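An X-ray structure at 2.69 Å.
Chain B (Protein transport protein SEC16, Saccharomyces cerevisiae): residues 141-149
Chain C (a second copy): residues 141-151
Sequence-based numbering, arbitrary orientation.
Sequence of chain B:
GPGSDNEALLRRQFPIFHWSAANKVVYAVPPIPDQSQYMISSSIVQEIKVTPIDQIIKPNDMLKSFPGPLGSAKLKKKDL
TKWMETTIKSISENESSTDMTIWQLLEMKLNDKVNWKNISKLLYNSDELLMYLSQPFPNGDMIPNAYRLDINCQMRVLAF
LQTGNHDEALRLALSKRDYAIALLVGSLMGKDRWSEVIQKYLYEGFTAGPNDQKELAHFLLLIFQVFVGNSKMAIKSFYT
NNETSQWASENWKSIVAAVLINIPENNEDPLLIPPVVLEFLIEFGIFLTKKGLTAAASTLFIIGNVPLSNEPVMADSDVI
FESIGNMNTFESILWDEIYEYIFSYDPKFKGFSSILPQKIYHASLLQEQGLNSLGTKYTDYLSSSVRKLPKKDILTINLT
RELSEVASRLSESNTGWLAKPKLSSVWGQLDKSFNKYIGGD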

# COMPACT_ATOMS: atom_id res chain seq x y z
N ASP B 141 36.42 -22.89 -12.78
CA ASP B 141 36.52 -21.61 -13.46
C ASP B 141 35.68 -21.57 -14.73
O ASP B 141 34.91 -22.49 -15.01
CB ASP B 141 37.99 -21.30 -13.79
CG ASP B 141 38.59 -20.25 -12.88
OD1 ASP B 141 37.99 -19.94 -11.83
OD2 ASP B 141 39.68 -19.74 -13.20
N MET B 142 35.85 -20.51 -15.50
CA MET B 142 35.08 -20.30 -16.72
C MET B 142 35.72 -19.20 -17.53
O MET B 142 36.31 -18.28 -16.97
CB MET B 142 33.64 -19.92 -16.35
CG MET B 142 32.78 -19.50 -17.53
SD MET B 142 31.10 -19.13 -17.00
CE MET B 142 30.58 -20.73 -16.36
N ILE B 143 35.63 -19.28 -18.86
CA ILE B 143 36.12 -18.22 -19.72
C ILE B 143 35.11 -17.08 -19.74
O ILE B 143 33.91 -17.32 -19.59
CB ILE B 143 36.37 -18.73 -21.15
N PRO B 144 35.57 -15.82 -19.90
CA PRO B 144 34.55 -14.77 -20.02
C PRO B 144 33.67 -15.03 -21.23
O PRO B 144 34.18 -15.24 -22.32
CB PRO B 144 35.38 -13.50 -20.24
CG PRO B 144 36.72 -13.81 -19.67
CD PRO B 144 36.94 -15.27 -19.93
N ASN B 145 32.36 -15.02 -21.02
CA ASN B 145 31.41 -15.29 -22.09
C ASN B 145 30.27 -14.29 -22.10
O ASN B 145 29.33 -14.41 -22.87
CB ASN B 145 30.87 -16.72 -21.98
CG ASN B 145 30.06 -16.93 -20.72
OD1 ASN B 145 30.31 -16.28 -19.70
ND2 ASN B 145 29.09 -17.84 -20.78
N ALA B 146 30.36 -13.30 -21.22
CA ALA B 146 29.35 -12.25 -21.14
C ALA B 146 30.02 -10.89 -21.23
O ALA B 146 31.24 -10.79 -21.39
CB ALA B 146 28.57 -12.37 -19.85
N TYR B 147 29.23 -9.83 -21.12
CA TYR B 147 29.78 -8.49 -21.20
C TYR B 147 29.48 -7.65 -19.96
O TYR B 147 28.57 -7.95 -19.20
CB TYR B 147 29.31 -7.79 -22.48
CG TYR B 147 29.78 -8.53 -23.70
CD1 TYR B 147 30.97 -8.18 -24.32
CD2 TYR B 147 29.05 -9.59 -24.22
CE1 TYR B 147 31.41 -8.86 -25.44
CE2 TYR B 147 29.49 -10.28 -25.33
CZ TYR B 147 30.67 -9.91 -25.94
OH TYR B 147 31.11 -10.59 -27.05
N ARG B 148 30.28 -6.61 -19.78
CA ARG B 148 30.25 -5.79 -18.59
C ARG B 148 30.83 -4.43 -18.91
O ARG B 148 31.87 -4.33 -19.57
CB ARG B 148 31.07 -6.46 -17.49
CG ARG B 148 31.23 -5.64 -16.24
CD ARG B 148 32.24 -6.27 -15.31
NE ARG B 148 32.24 -5.61 -14.01
CZ ARG B 148 31.58 -6.05 -12.95
NH1 ARG B 148 30.89 -7.18 -13.02
NH2 ARG B 148 31.63 -5.38 -11.81
N LEU B 149 30.17 -3.38 -18.45
CA LEU B 149 30.62 -2.01 -18.70
C LEU B 149 32.02 -1.75 -18.16
O LEU B 149 32.33 -2.11 -17.03
CB LEU B 149 29.63 -1.01 -18.10
CG LEU B 149 28.63 -0.38 -19.06
CD1 LEU B 149 27.91 -1.43 -19.90
CD2 LEU B 149 27.64 0.47 -18.30
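Chain C 141-151: DMIPNAYRLDI

Two copies of the same SEC16 segment meet antiparallel about a near-twofold axis, so that most contacts occur twice with the chains exchanged. Both stretches are largely extended but irregular, and chain C ends by entering a helix at Ile C151, with Asp C150 at the N-cap position; neither forms a regular strand, and the pairing amounts to a single antiparallel bridge, Ala B146 with Ala C146, their CA atoms 4.8 Å apart. From residue 143 to 149 chain C repeats the backbone of chain B closely, whereas the two ends at 141 and 142 differ: Asn C145 breaks the extended run with phi/psi of -134/6°, against -134/5° at Asn B145, and Ala C146 opens out again at -128/-177°. Together the stretches bury 804 Å², both sides summed.

Backbone hydrogen bonds lie at the centre. Ala C146 N donates to Ala B146 O and Ala B146 N to Ala C146 O, each at 3.3 Å. The same two carbonyls each take a second, weak bond, from Asn C145 N to Ala B146 O and from Asn B145 N to Ala C146 O, also 3.3 Å. Proline has no amide hydrogen to offer, but Pro C144 CA comes within 3.3 Å of Ala B146 O, and Pro B144 CA within 3.4 Å of Ala C146 O, as CA-H...O contacts.

Side chain to backbone, the asparagines clasp the opposing chain. The CA-to-CB bond of each points away, yet a p rotamer (chi1 64°) brings the amide back across: Asn C145 ND2 donates to Arg B148 O at 2.9 Å, and Asn B145 ND2 to Arg C148 O at 3.0 Å, both with N-H...O angles of 162°. Asn C145 OD1 also lies 3.0 Å from Arg B148 N, and Asn B145 OD1 3.1 Å from Arg C148 N.

Apolar contacts fill the space around the bridge. Pro B144 CB meets Pro C144 CB at 3.5 Å, and Ala B146 CB faces Ala C146 CB at 4.0 Å. Each alanine methyl also packs on an arginine: Arg B148 CB is 3.4 Å from Ala C146 CB, as is Arg C148 CB from Ala B146 CB. Both arginine side chains start toward the partner, but their ends lead away, and each NH2 is hydrogen-bonded elsewhere in the structure.

The tyrosines extend the contact outward, each ring edge near a methionine carbonyl; Met B142 O lies 3.2 Å from Tyr C147 CE1. Here the symmetry loosens. Met B142 is modelled in full, its CG 4.1 Å from Tyr C147 CD1 and its SD at the ring edge, 5.5 Å from the centroid, whereas Met C142 is modelled only to CB, 4.4 Å from Tyr B147 CE1.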

# COMPACT_ATOMS: atom_id res chain seq x y z
N ASP C 141 32.66 -3.33 -31.09
CA ASP C 141 32.40 -4.63 -30.48
C ASP C 141 33.51 -5.00 -29.50
O ASP C 141 34.69 -4.75 -29.76
CB ASP C 141 32.27 -5.70 -31.57
CG ASP C 141 32.16 -7.11 -31.01
OD1 ASP C 141 31.11 -7.75 -31.21
OD2 ASP C 141 33.13 -7.57 -30.37
N MET C 142 33.14 -5.59 -28.37
CA MET C 142 34.10 -5.81 -27.28
C MET C 142 34.36 -7.28 -26.99
O MET C 142 33.53 -8.14 -27.25
CB MET C 142 33.62 -5.10 -26.01
N ILE C 143 35.54 -7.56 -26.45
CA ILE C 143 35.85 -8.89 -25.95
C ILE C 143 35.11 -9.12 -24.64
O ILE C 143 34.77 -8.17 -23.94
CB ILE C 143 37.36 -9.11 -25.75
CG1 ILE C 143 38.08 -7.77 -25.59
CG2 ILE C 143 37.95 -9.87 -26.92
CD1 ILE C 143 39.60 -7.89 -25.49
N PRO C 144 34.84 -10.39 -24.31
CA PRO C 144 34.12 -10.78 -23.09
C PRO C 144 34.93 -10.48 -21.83
O PRO C 144 36.09 -10.86 -21.74
CB PRO C 144 33.96 -12.30 -23.26
CG PRO C 144 34.11 -12.55 -24.72
CD PRO C 144 35.10 -11.53 -25.19
N ASN C 145 34.31 -9.79 -20.88
CA ASN C 145 34.98 -9.41 -19.64
C ASN C 145 34.12 -9.69 -18.42
O ASN C 145 34.47 -9.34 -17.30
CB ASN C 145 35.38 -7.94 -19.67
CG ASN C 145 34.18 -7.01 -19.74
OD1 ASN C 145 33.13 -7.37 -20.29
ND2 ASN C 145 34.33 -5.81 -19.20
N ALA C 146 32.97 -10.32 -18.65
CA ALA C 146 32.05 -10.67 -17.57
C ALA C 146 31.70 -12.14 -17.67
O ALA C 146 32.20 -12.86 -18.53
CB ALA C 146 30.80 -9.81 -17.65
N TYR C 147 30.82 -12.60 -16.78
CA TYR C 147 30.42 -14.00 -16.79
C TYR C 147 28.92 -14.19 -16.94
O TYR C 147 28.13 -13.28 -16.69
CB TYR C 147 30.95 -14.71 -15.55
CG TYR C 147 32.46 -14.69 -15.51
CD1 TYR C 147 33.21 -15.73 -16.04
CD2 TYR C 147 33.14 -13.60 -14.98
CE1 TYR C 147 34.59 -15.70 -16.02
CE2 TYR C 147 34.52 -13.56 -14.95
CZ TYR C 147 35.24 -14.61 -15.48
OH TYR C 147 36.62 -14.59 -15.46
N ARG C 148 28.55 -15.39 -17.37
CA ARG C 148 27.18 -15.70 -17.73
C ARG C 148 26.98 -17.20 -17.64
O ARG C 148 27.82 -17.97 -18.12
CB ARG C 148 26.90 -15.22 -19.16
CG ARG C 148 25.55 -15.62 -19.69
CD ARG C 148 25.45 -15.34 -21.17
NE ARG C 148 24.08 -15.52 -21.64
CZ ARG C 148 23.21 -14.53 -21.79
NH1 ARG C 148 23.56 -13.28 -21.52
NH2 ARG C 148 21.98 -14.79 -22.22
N LEU C 149 25.88 -17.62 -17.03
CA LEU C 149 25.58 -19.03 -16.86
C LEU C 149 25.51 -19.77 -18.20
O LEU C 149 24.87 -19.30 -19.14
CB LEU C 149 24.28 -19.21 -16.09
CG LEU C 149 24.42 -19.52 -14.60
CD1 LEU C 149 25.36 -18.55 -13.90
CD2 LEU C 149 23.06 -19.53 -13.93
N ASP C 150 26.16 -20.93 -18.27
CA ASP C 150 26.06 -21.79 -19.44
C ASP C 150 24.77 -22.61 -19.38
O ASP C 150 24.01 -22.51 -18.42
CB ASP C 150 27.28 -22.71 -19.57
CG ASP C 150 27.48 -23.60 -18.34
OD1 ASP C 150 26.56 -23.70 -17.51
OD2 ASP C 150 28.57 -24.19 -18.22
N ILE C 151 24.53 -23.42 -20.41
CA ILE C 151 23.31 -24.21 -20.46
C ILE C 151 23.15 -25.06 -19.20
O ILE C 151 22.08 -25.09 -18.59
CB ILE C 151 23.24 -25.08 -21.74
CG1 ILE C 151 21.87 -24.96 -22.40
CG2 ILE C 151 23.61 -26.54 -21.46
CD1 ILE C 151 21.50 -23.54 -22.77